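Local coordinates for protein acyl-CoA dehydrogenase FadE3 (Mycobacterium smegmatis, PDB 4IV6) that binds dihydroflavine-adenine dinucleotide as a member of the acyl-CoA dehydrogenase family, in an assembly of four chains, at residues R121-L126 against T156-A161; S164-L169 against L188-P193; V197-P202 against S211-F216. All blocks are in the same frame, centred on the assembly; numbering follows the deposited sequence.

Contact 1: residues R121-L126 against T156-A161. With FDA (dihydroflavine-adenine dinucleotide), chain D.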
loop_
_atom_site.group_PDB
_atom_site.type_symbol
_atom_site.label_atom_id
_atom_site.label_comp_id
_atom_site.label_asym_id
_atom_site.label_seq_id
_atom_site.Cartn_x
_atom_site.Cartn_y
_atom_site.Cartn_z
ATOM N N ARG B 121 20.001 -26.065 -26.341
ATOM C CA ARG B 121 19.441 -24.997 -25.541
ATOM C C ARG B 121 20.429 -23.851 -25.333
ATOM O O ARG B 121 21.656 -24.063 -25.261
ATOM C CB ARG B 121 19.023 -25.562 -24.204
ATOM C CG ARG B 121 17.718 -26.339 -24.309
ATOM C CD ARG B 121 17.399 -27.045 -23.027
ATOM N NE ARG B 121 17.093 -26.116 -21.968
ATOM C CZ ARG B 121 16.962 -26.474 -20.700
ATOM N NH1 ARG B 121 17.078 -27.757 -20.352
ATOM N NH2 ARG B 121 16.681 -25.557 -19.789
ATOM N N ALA B 122 19.892 -22.635 -25.247
ATOM C CA ALA B 122 20.694 -21.442 -25.064
ATOM C C ALA B 122 20.217 -20.656 -23.869
ATOM O O ALA B 122 19.040 -20.710 -23.475
ATOM C CB ALA B 122 20.675 -20.573 -26.321
ATOM N N THR B 123 21.141 -19.880 -23.304
ATOM C CA THR B 123 20.796 -18.970 -22.227
ATOM C C THR B 123 21.571 -17.660 -22.368
ATOM O O THR B 123 22.514 -17.578 -23.173
ATOM C CB THR B 123 21.052 -19.615 -20.873
ATOM O OG1 THR B 123 20.529 -18.782 -19.823
ATOM C CG2 THR B 123 22.561 -19.831 -20.654
ATOM N N MET B 124 21.161 -16.647 -21.603
ATOM C CA MET B 124 21.805 -15.317 -21.624
ATOM C C MET B 124 22.733 -15.148 -20.444
ATOM O O MET B 124 22.292 -15.307 -19.325
ATOM C CB MET B 124 20.783 -14.191 -21.457
ATOM C CG MET B 124 19.754 -14.029 -22.545
ATOM S SD MET B 124 20.476 -13.525 -24.117
ATOM C CE MET B 124 21.387 -12.079 -23.636
ATOM N N ALA B 125 23.972 -14.733 -20.684
ATOM C CA ALA B 125 24.914 -14.445 -19.615
ATOM C C ALA B 125 25.360 -12.979 -19.589
ATOM O O ALA B 125 26.303 -12.575 -20.290
ATOM C CB ALA B 125 26.112 -15.372 -19.697
ATOM N N LEU B 126 24.696 -12.198 -18.747
ATOM C CA LEU B 126 25.000 -10.777 -18.570
ATOM C C LEU B 126 25.570 -10.505 -17.181
ATOM O O LEU B 126 26.597 -9.874 -17.061
ATOM C CB LEU B 126 23.756 -9.909 -18.724
ATOM C CG LEU B 126 22.861 -9.988 -19.956
ATOM C CD1 LEU B 126 21.940 -8.787 -20.063
ATOM C CD2 LEU B 126 23.658 -10.101 -21.207
ATOM N N THR B 156 27.599 -14.620 -13.009
ATOM C CA THR B 156 26.901 -15.408 -12.024
ATOM C C THR B 156 25.398 -15.248 -12.148
ATOM O O THR B 156 24.912 -14.381 -12.887
ATOM C CB THR B 156 27.370 -15.098 -10.613
ATOM O OG1 THR B 156 26.974 -16.161 -9.739
ATOM C CG2 THR B 156 26.806 -13.759 -10.112
ATOM N N TRP B 157 24.687 -16.118 -11.439
ATOM C CA TRP B 157 23.234 -16.273 -11.537
ATOM C C TRP B 157 22.780 -16.624 -12.938
ATOM O O TRP B 157 21.686 -16.234 -13.351
ATOM C CB TRP B 157 22.490 -14.995 -11.061
ATOM C CG TRP B 157 22.538 -14.762 -9.614
ATOM C CD1 TRP B 157 23.064 -13.665 -8.970
ATOM C CD2 TRP B 157 22.012 -15.613 -8.589
ATOM N NE1 TRP B 157 22.919 -13.802 -7.613
ATOM C CE2 TRP B 157 22.264 -14.983 -7.353
ATOM C CE3 TRP B 157 21.364 -16.852 -8.592
ATOM C CZ2 TRP B 157 21.911 -15.569 -6.138
ATOM C CZ3 TRP B 157 20.995 -17.431 -7.386
ATOM C CH2 TRP B 157 21.264 -16.788 -6.177
ATOM N N ILE B 158 23.570 -17.393 -13.676
ATOM C CA ILE B 158 23.190 -17.694 -15.046
ATOM C C ILE B 158 22.295 -18.927 -15.083
ATOM O O ILE B 158 22.735 -20.043 -14.804
ATOM C CB ILE B 158 24.415 -17.833 -15.969
ATOM C CG1 ILE B 158 25.285 -16.556 -15.904
ATOM C CG2 ILE B 158 23.969 -18.144 -17.407
ATOM C CD1 ILE B 158 24.495 -15.248 -16.014
ATOM N N SER B 159 21.022 -18.705 -15.405
ATOM C CA SER B 159 20.041 -19.778 -15.406
ATOM C C SER B 159 20.270 -20.759 -16.554
ATOM O O SER B 159 20.655 -20.383 -17.661
ATOM C CB SER B 159 18.628 -19.208 -15.491
ATOM O OG SER B 159 18.358 -18.417 -14.330
ATOM N N ASN B 160 20.002 -22.024 -16.266
ATOM C CA ASN B 160 20.143 -23.102 -17.225
ATOM C C ASN B 160 21.542 -23.205 -17.846
ATOM O O ASN B 160 21.698 -23.747 -18.939
ATOM C CB ASN B 160 19.111 -22.966 -18.329
ATOM C CG ASN B 160 17.718 -22.719 -17.813
ATOM O OD1 ASN B 160 17.045 -23.625 -17.344
ATOM N ND2 ASN B 160 17.253 -21.504 -17.975
ATOM N N ALA B 161 22.567 -22.715 -17.149
ATOM C CA ALA B 161 23.925 -22.720 -17.682
ATOM C C ALA B 161 24.521 -24.093 -17.939
ATOM O O ALA B 161 25.374 -24.232 -18.825
ATOM C CB ALA B 161 24.850 -21.922 -16.773
HETATM P PA FDA D . 22.557 -4.873 -7.759
HETATM O O1A FDA D . 22.719 -4.248 -9.122
HETATM O O2A FDA D . 23.757 -5.121 -6.887
HETATM O O5B FDA D . 21.490 -3.997 -6.948
HETATM C C5B FDA D . 21.235 -4.177 -5.535
HETATM C C4B FDA D . 20.093 -3.236 -5.112
HETATM O O4B FDA D . 20.374 -1.872 -5.482
HETATM C C3B FDA D . 18.791 -3.564 -5.809
HETATM O O3B FDA D . 17.690 -3.162 -4.965
HETATM C C2B FDA D . 18.876 -2.712 -7.058
HETATM O O2B FDA D . 17.620 -2.424 -7.667
HETATM C C1B FDA D . 19.455 -1.445 -6.475
HETATM N N9A FDA D . 20.135 -0.585 -7.481
HETATM C C8A FDA D . 21.312 -0.861 -8.085
HETATM N N7A FDA D . 21.664 0.149 -8.904
HETATM C C5A FDA D . 20.683 1.080 -8.824
HETATM C C6A FDA D . 20.411 2.377 -9.421
HETATM N N6A FDA D . 21.282 2.891 -10.290
HETATM N N1A FDA D . 19.283 3.049 -9.101
HETATM C C2A FDA D . 18.422 2.547 -8.200
HETATM N N3A FDA D . 18.596 1.346 -7.605
HETATM C C4A FDA D . 19.693 0.605 -7.865
HETATM N N1 FDA D . 21.262 -12.842 -14.968
HETATM C C2 FDA D . 21.667 -13.263 -16.163
HETATM O O2 FDA D . 22.497 -12.581 -16.793
HETATM N N3 FDA D . 21.207 -14.401 -16.712
HETATM C C4 FDA D . 20.332 -15.215 -16.121
HETATM O O4 FDA D . 19.958 -16.287 -16.670
HETATM C C4X FDA D . 19.812 -14.805 -14.802
HETATM N N5 FDA D . 18.946 -15.551 -14.085
HETATM C C5X FDA D . 18.845 -15.356 -12.745
HETATM C C6 FDA D . 18.308 -16.338 -11.905
HETATM C C7 FDA D . 18.168 -16.127 -10.533
HETATM C C7M FDA D . 17.621 -17.207 -9.636
HETATM C C8 FDA D . 18.554 -14.891 -9.977
HETATM C C8M FDA D . 18.435 -14.562 -8.506
HETATM C C9 FDA D . 19.093 -13.922 -10.808
HETATM C C9A FDA D . 19.262 -14.145 -12.184
HETATM N N10 FDA D . 19.849 -13.144 -12.986
HETATM C C10 FDA D . 20.365 -13.555 -14.235
HETATM C "C1'" FDA D . 20.591 -12.085 -12.291
HETATM C "C2'" FDA D . 19.665 -10.896 -12.160
HETATM O "O2'" FDA D . 19.379 -10.320 -13.435
HETATM C "C3'" FDA D . 20.322 -9.877 -11.228
HETATM O "O3'" FDA D . 20.181 -10.354 -9.893
HETATM C "C4'" FDA D . 19.713 -8.498 -11.320
HETATM O "O4'" FDA D . 20.288 -7.900 -12.494
HETATM C "C5'" FDA D . 20.097 -7.617 -10.117
HETATM O "O5'" FDA D . 21.496 -7.677 -9.948
HETATM P P FDA D . 22.265 -7.577 -8.568
HETATM O O1P FDA D . 23.717 -7.471 -8.991
HETATM O O2P FDA D . 21.848 -8.703 -7.685
HETATM O O3P FDA D . 21.688 -6.203 -7.952
HETATM O O HOH W 1 17.832 -25.997 -16.897
HETATM O O HOH W 2 17.760 -19.153 -19.507
#
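Two hydrogen bonds grip the hydroxyl of T123: OG1 donates to S159 O at 2.7 Å, lying in the plane of that carbonyl, and accepts one from a water that N160 ND2 also holds. With OG1 anti to the backbone N (chi1 -172°), the hydroxyl faces the type II turn I158-A161, next to the flavin site of the middle beta domain. I158 packs along segment 121-126: its CG2 rests on T123 CG2, and its CD1 lies against A125 CB and sits over the face of the flavin's pyrimidine ring, 3.4 Å from FDA O2. Both segments meet the polar edge of that ring with backbone groups. FDA N3 donates almost straight to M124 O (3.0 Å, 174°), L126 N donates to FDA O2, and S159 N to FDA O4 at 2.9 Å. S159 OG accepts from FDA N5 and also bonds S211 OG. At the far end a second water joins R121 NH2 to N160 OD1. W157, with I158, forms a G1 beta bulge opposite C212; the indole, edge-to-face with Y344 of the second subunit, lies under the flavin's xylene ring, whose methyl C8M sits 3.7 Å above one face, offset toward its rim.

Contact 2: residues S164-L169 against L188-P193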
loop_
_atom_site.group_PDB
_atom_site.type_symbol
_atom_site.label_atom_id
_atom_site.label_comp_id
_atom_site.label_asym_id
_atom_site.label_seq_id
_atom_site.Cartn_x
_atom_site.Cartn_y
_atom_site.Cartn_z
ATOM N N SER B 164 22.392 -25.731 -20.987
ATOM C CA SER B 164 22.494 -24.959 -22.217
ATOM C C SER B 164 23.899 -25.034 -22.808
ATOM O O SER B 164 24.873 -24.631 -22.162
ATOM C CB SER B 164 22.152 -23.488 -21.985
ATOM O OG SER B 164 20.822 -23.344 -21.544
ATOM N N ASP B 165 24.017 -25.511 -24.036
ATOM C CA ASP B 165 25.335 -25.562 -24.641
ATOM C C ASP B 165 25.663 -24.410 -25.599
ATOM O O ASP B 165 26.714 -24.432 -26.237
ATOM C CB ASP B 165 25.547 -26.925 -25.273
ATOM C CG ASP B 165 25.806 -28.001 -24.212
ATOM O OD1 ASP B 165 26.004 -27.668 -23.008
ATOM O OD2 ASP B 165 25.818 -29.176 -24.573
ATOM N N LEU B 166 24.786 -23.409 -25.673
ATOM C CA LEU B 166 25.141 -22.115 -26.281
ATOM C C LEU B 166 24.801 -21.016 -25.304
ATOM O O LEU B 166 23.702 -20.974 -24.770
ATOM C CB LEU B 166 24.399 -21.882 -27.582
ATOM C CG LEU B 166 24.690 -20.576 -28.332
ATOM C CD1 LEU B 166 26.111 -20.571 -28.868
ATOM C CD2 LEU B 166 23.692 -20.414 -29.448
ATOM N N VAL B 167 25.749 -20.124 -25.061
ATOM C CA VAL B 167 25.553 -19.036 -24.104
ATOM C C VAL B 167 25.808 -17.717 -24.843
ATOM O O VAL B 167 26.847 -17.545 -25.485
ATOM C CB VAL B 167 26.486 -19.226 -22.884
ATOM C CG1 VAL B 167 26.388 -18.036 -21.931
ATOM C CG2 VAL B 167 26.152 -20.519 -22.150
ATOM N N ALA B 168 24.822 -16.835 -24.828
ATOM C CA ALA B 168 24.978 -15.495 -25.357
ATOM C C ALA B 168 25.636 -14.637 -24.274
ATOM O O ALA B 168 25.001 -14.219 -23.308
ATOM C CB ALA B 168 23.639 -14.915 -25.775
ATOM N N LEU B 169 26.924 -14.383 -24.458
ATOM C CA LEU B 169 27.759 -13.780 -23.426
ATOM C C LEU B 169 27.983 -12.314 -23.721
ATOM O O LEU B 169 28.600 -11.987 -24.728
ATOM C CB LEU B 169 29.119 -14.471 -23.396
ATOM C CG LEU B 169 30.092 -14.021 -22.311
ATOM C CD1 LEU B 169 29.620 -14.468 -20.922
ATOM C CD2 LEU B 169 31.462 -14.594 -22.582
ATOM N N LEU B 188 28.405 -15.555 -29.051
ATOM C CA LEU B 188 27.713 -16.822 -28.911
ATOM C C LEU B 188 28.772 -17.868 -28.583
ATOM O O LEU B 188 29.490 -18.293 -29.433
ATOM C CB LEU B 188 26.991 -17.186 -30.215
ATOM C CG LEU B 188 26.076 -16.084 -30.756
ATOM C CD1 LEU B 188 25.530 -16.445 -32.112
ATOM C CD2 LEU B 188 24.957 -15.858 -29.781
ATOM N N VAL B 189 28.847 -18.261 -27.327
ATOM C CA VAL B 189 29.913 -19.100 -26.798
ATOM C C VAL B 189 29.426 -20.518 -26.540
ATOM O O VAL B 189 28.475 -20.728 -25.783
ATOM C CB VAL B 189 30.381 -18.500 -25.459
ATOM C CG1 VAL B 189 31.511 -19.320 -24.842
ATOM C CG2 VAL B 189 30.830 -17.064 -25.709
ATOM N N GLU B 190 30.094 -21.478 -27.156
ATOM C CA GLU B 190 29.885 -22.877 -26.850
ATOM C C GLU B 190 30.742 -23.316 -25.640
ATOM O O GLU B 190 31.592 -22.573 -25.150
ATOM C CB GLU B 190 30.214 -23.748 -28.085
ATOM C CG GLU B 190 29.439 -23.319 -29.314
ATOM C CD GLU B 190 29.694 -24.207 -30.526
ATOM O OE1 GLU B 190 30.543 -25.114 -30.475
ATOM O OE2 GLU B 190 29.037 -23.997 -31.530
ATOM N N LYS B 191 30.507 -24.532 -25.176
ATOM C CA LYS B 191 31.227 -25.088 -24.033
ATOM C C LYS B 191 32.681 -25.489 -24.397
ATOM O O LYS B 191 33.001 -26.661 -24.536
ATOM C CB LYS B 191 30.448 -26.272 -23.457
ATOM C CG LYS B 191 29.080 -25.922 -22.856
ATOM C CD LYS B 191 29.214 -25.129 -21.568
ATOM C CE LYS B 191 27.897 -24.514 -21.099
ATOM N NZ LYS B 191 26.944 -25.536 -20.619
ATOM N N VAL B 192 33.547 -24.490 -24.537
ATOM C CA VAL B 192 34.923 -24.662 -24.946
ATOM C C VAL B 192 35.859 -24.827 -23.729
ATOM O O VAL B 192 35.477 -24.506 -22.598
ATOM C CB VAL B 192 35.384 -23.461 -25.788
ATOM C CG1 VAL B 192 34.490 -23.331 -27.009
ATOM C CG2 VAL B 192 35.362 -22.172 -24.970
ATOM N N PRO B 193 37.076 -25.338 -23.964
ATOM C CA PRO B 193 38.047 -25.419 -22.886
ATOM C C PRO B 193 38.255 -24.038 -22.254
ATOM O O PRO B 193 38.345 -23.050 -22.964
ATOM C CB PRO B 193 39.320 -25.950 -23.593
ATOM C CG PRO B 193 38.769 -26.788 -24.712
ATOM C CD PRO B 193 37.569 -25.988 -25.193
HETATM O O HOH W 3 28.743 -26.373 -26.433
#
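Strands 166-172 and 184-190 form a beta hairpin, and its middle is fastened by the hydrogen-bonded antiparallel pair V167-V189. V189 N donates nearly straight to V167 O (2.8 Å, 175°), while V167 N returns a bond of 2.9 Å to V189 O; both donors lie in the planes of the carbonyls they meet. Segments 166-169 and 188-190 run at 142° to each other, antiparallel with marked twist, and past E190 other groups take over the polar atoms. A water accepts from K191 N at 2.8 Å and donates to D165 O, bridging the two segments where the direct backbone bonds end; the same carbonyl receives a CA-H...O contact from E190. K191, the centre of an inverse gamma turn, folds its chain back at chi2 and chi4, so that NZ reaches across to the start of the other segment. There it is held three ways: NZ donates to S164 O at 2.7 Å, standing 38° out of that carbonyl's plane, makes a weak salt bridge to D165 OD1 at 3.3 Å, and bonds A161 O. The ammonium group thus gathers two backbone carbonyls, of A161 and S164, in the chain leading into strand 166-172, and the D165 carboxylate would favour its charged form. S164 OG is satisfied by N160 O, and E190 OE2 by Y111 OH.

Apolar contacts line both faces. On the face of L166, A168 and L188, L166 CD1 crosses obliquely over L188 CB at 3.7 Å. On the V167 and V189 face, V189 CG2 lies 3.9 Å from L169 CB. The outward backbone groups of L166 and A168 bond to strand 122-125, making 166-172 the central strand of three; helix 105-116 covers L166 and L188, while I151 and F195 pack against the V189 side.

Contact 3: residues V197-P202 against S211-F216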
loop_
_atom_site.group_PDB
_atom_site.type_symbol
_atom_site.label_atom_id
_atom_site.label_comp_id
_atom_site.label_asym_id
_atom_site.label_seq_id
_atom_site.Cartn_x
_atom_site.Cartn_y
_atom_site.Cartn_z
ATOM N N VAL B 197 31.497 -24.097 -15.746
ATOM C CA VAL B 197 30.190 -23.894 -15.120
ATOM C C VAL B 197 30.353 -24.419 -13.709
ATOM O O VAL B 197 30.444 -25.633 -13.460
ATOM C CB VAL B 197 29.062 -24.594 -15.882
ATOM C CG1 VAL B 197 27.725 -24.312 -15.214
ATOM C CG2 VAL B 197 29.029 -24.082 -17.303
ATOM N N SER B 198 30.442 -23.474 -12.790
ATOM C CA SER B 198 31.281 -23.670 -11.612
ATOM C C SER B 198 30.515 -24.233 -10.456
ATOM O O SER B 198 31.075 -25.066 -9.715
ATOM C CB SER B 198 32.033 -22.373 -11.196
ATOM O OG SER B 198 32.745 -21.768 -12.280
ATOM N N ARG B 199 29.274 -23.799 -10.250
ATOM C CA ARG B 199 28.421 -24.437 -9.198
ATOM C C ARG B 199 26.957 -23.978 -9.292
ATOM O O ARG B 199 26.715 -22.907 -9.852
ATOM C CB ARG B 199 28.942 -24.107 -7.797
ATOM C CG ARG B 199 28.679 -22.674 -7.364
ATOM C CD ARG B 199 29.494 -22.294 -6.155
ATOM N NE ARG B 199 29.480 -20.858 -5.937
ATOM C CZ ARG B 199 30.168 -19.982 -6.665
ATOM N NH1 ARG B 199 30.941 -20.380 -7.676
ATOM N NH2 ARG B 199 30.078 -18.689 -6.382
ATOM N N ASP B 200 26.027 -24.810 -8.835
ATOM C CA ASP B 200 24.598 -24.462 -8.732
ATOM C C ASP B 200 24.366 -23.627 -7.489
ATOM O O ASP B 200 24.718 -24.058 -6.411
ATOM C CB ASP B 200 23.737 -25.702 -8.611
ATOM C CG ASP B 200 23.719 -26.523 -9.886
ATOM O OD1 ASP B 200 24.386 -26.118 -10.873
ATOM O OD2 ASP B 200 23.043 -27.578 -9.904
ATOM N N LEU B 201 23.761 -22.455 -7.631
ATOM C CA LEU B 201 23.627 -21.556 -6.510
ATOM C C LEU B 201 22.340 -21.889 -5.732
ATOM O O LEU B 201 21.293 -21.986 -6.318
ATOM C CB LEU B 201 23.659 -20.118 -7.020
ATOM C CG LEU B 201 24.922 -19.778 -7.838
ATOM C CD1 LEU B 201 24.803 -18.420 -8.499
ATOM C CD2 LEU B 201 26.189 -19.832 -7.001
ATOM N N PRO B 202 22.419 -22.087 -4.413
ATOM C CA PRO B 202 21.189 -22.422 -3.701
ATOM C C PRO B 202 20.238 -21.229 -3.529
ATOM O O PRO B 202 20.670 -20.103 -3.204
ATOM C CB PRO B 202 21.677 -22.969 -2.363
ATOM C CG PRO B 202 23.007 -22.368 -2.183
ATOM C CD PRO B 202 23.609 -22.269 -3.568
ATOM N N SER B 211 20.904 -22.309 -11.527
ATOM C CA SER B 211 21.535 -21.029 -11.815
ATOM C C SER B 211 22.955 -21.101 -11.321
ATOM O O SER B 211 23.188 -21.551 -10.195
ATOM C CB SER B 211 20.794 -19.882 -11.143
ATOM O OG SER B 211 19.502 -19.767 -11.756
ATOM N N CYS B 212 23.889 -20.674 -12.157
ATOM C CA CYS B 212 25.302 -20.954 -11.941
ATOM C C CYS B 212 26.257 -19.774 -12.029
ATOM O O CYS B 212 25.995 -18.779 -12.728
ATOM C CB CYS B 212 25.751 -21.977 -12.981
ATOM S SG CYS B 212 24.775 -23.504 -13.000
ATOM N N GLU B 213 27.374 -19.925 -11.334
ATOM C CA GLU B 213 28.548 -19.121 -11.582
ATOM C C GLU B 213 29.361 -19.699 -12.738
ATOM O O GLU B 213 29.574 -20.906 -12.806
ATOM C CB GLU B 213 29.430 -19.006 -10.349
ATOM C CG GLU B 213 30.532 -17.965 -10.511
ATOM C CD GLU B 213 31.409 -17.864 -9.267
ATOM O OE1 GLU B 213 32.607 -18.225 -9.291
ATOM O OE2 GLU B 213 30.846 -17.484 -8.235
ATOM N N LEU B 214 29.763 -18.816 -13.638
ATOM C CA LEU B 214 30.607 -19.124 -14.775
ATOM C C LEU B 214 31.973 -18.449 -14.633
ATOM O O LEU B 214 32.056 -17.257 -14.340
ATOM C CB LEU B 214 30.011 -18.597 -16.062
ATOM C CG LEU B 214 28.529 -18.811 -16.356
ATOM C CD1 LEU B 214 28.235 -18.287 -17.753
ATOM C CD2 LEU B 214 28.122 -20.263 -16.215
ATOM N N ASN B 215 33.030 -19.190 -14.939
ATOM C CA ASN B 215 34.386 -18.666 -14.910
ATOM C C ASN B 215 35.088 -18.972 -16.213
ATOM O O ASN B 215 35.124 -20.118 -16.616
ATOM C CB ASN B 215 35.123 -19.267 -13.714
ATOM C CG ASN B 215 34.732 -18.585 -12.437
ATOM O OD1 ASN B 215 35.182 -17.469 -12.172
ATOM N ND2 ASN B 215 33.902 -19.221 -11.641
ATOM N N PHE B 216 35.592 -17.928 -16.875
ATOM C CA PHE B 216 36.321 -18.029 -18.124
ATOM C C PHE B 216 37.805 -17.759 -17.877
ATOM O O PHE B 216 38.188 -16.684 -17.359
ATOM C CB PHE B 216 35.792 -17.008 -19.107
ATOM C CG PHE B 216 34.353 -17.187 -19.430
ATOM C CD1 PHE B 216 33.971 -18.039 -20.459
ATOM C CD2 PHE B 216 33.394 -16.556 -18.701
ATOM C CE1 PHE B 216 32.640 -18.216 -20.784
ATOM C CE2 PHE B 216 32.049 -16.737 -18.989
ATOM C CZ PHE B 216 31.678 -17.572 -20.028
HETATM O O HOH W 4 20.907 -23.642 -8.967
#
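Backbone hydrogen bonds set the antiparallel pairing of strands 197-200 and 211-216. S198 N donates to E213 O at 2.7 Å, nearly along the C=O axis, and L201 N reaches S211 O (2.8 Å) with a C=O...N angle of 177°. The bond from E213 N to R199 O is weak at 3.4 Å. The register explains this: V197 pairs with L214 and D200 with C212, so S198 and R199 together face the single residue E213, as in a beta bulge. CA-H...O contacts, C212 to R199 O and D200 to S211 O, supplement the pairing, and a water joins L201 O to S211 N.

Among the polar side chains, R199, extended from CG to NE, forms a salt bridge from NH2 to E213 OE2, modelled very short at 2.3 Å; the guanidinium and carboxylate planes stand 88° apart, and OE2 is met from above its plane. N215 ND2 binds twice in its amide plane, to S198 OG at 2.9 Å and to the anti lone pair of E213 OE1. S198 OG is also bonded to D196; D200, on the face of V197 and C212, forms a salt bridge with R162.

In apolar contact on the face of V197, C212 and L214, V197 CG1 touches C212 SG at 3.8 Å, and V197 CG2 lies alongside L214 CD2. L201 lies on the R199 side, its CG beside S211 O, and packs on T156 and W157.

The whole is a bulged beta hairpin of the middle domain, with S211, bonded through OG to S159, bordering the flavin site.

Contact 1 is the most buried, and both of its segments bind the flavin; contact 2 is also largely buried, whereas contact 3 is partly exposed. Two sheets are involved. Strand 122-125 of contact 1 lies beside strand 166-172 of contact 2, with A125 N close to A168 O, while strand 148-159 pairs with strand 211-216 of contact 3, where I158 N meets C212 O. Contact 1 therefore joins the two sheets, and contacts 2 and 3 are hairpins within one each. The chemistry follows the place: backbone bonds to the bound dinucleotide inside, a lysine ammonium gathering carbonyls at the margin of contact 2, and a surface arginine-glutamate pair in contact 3.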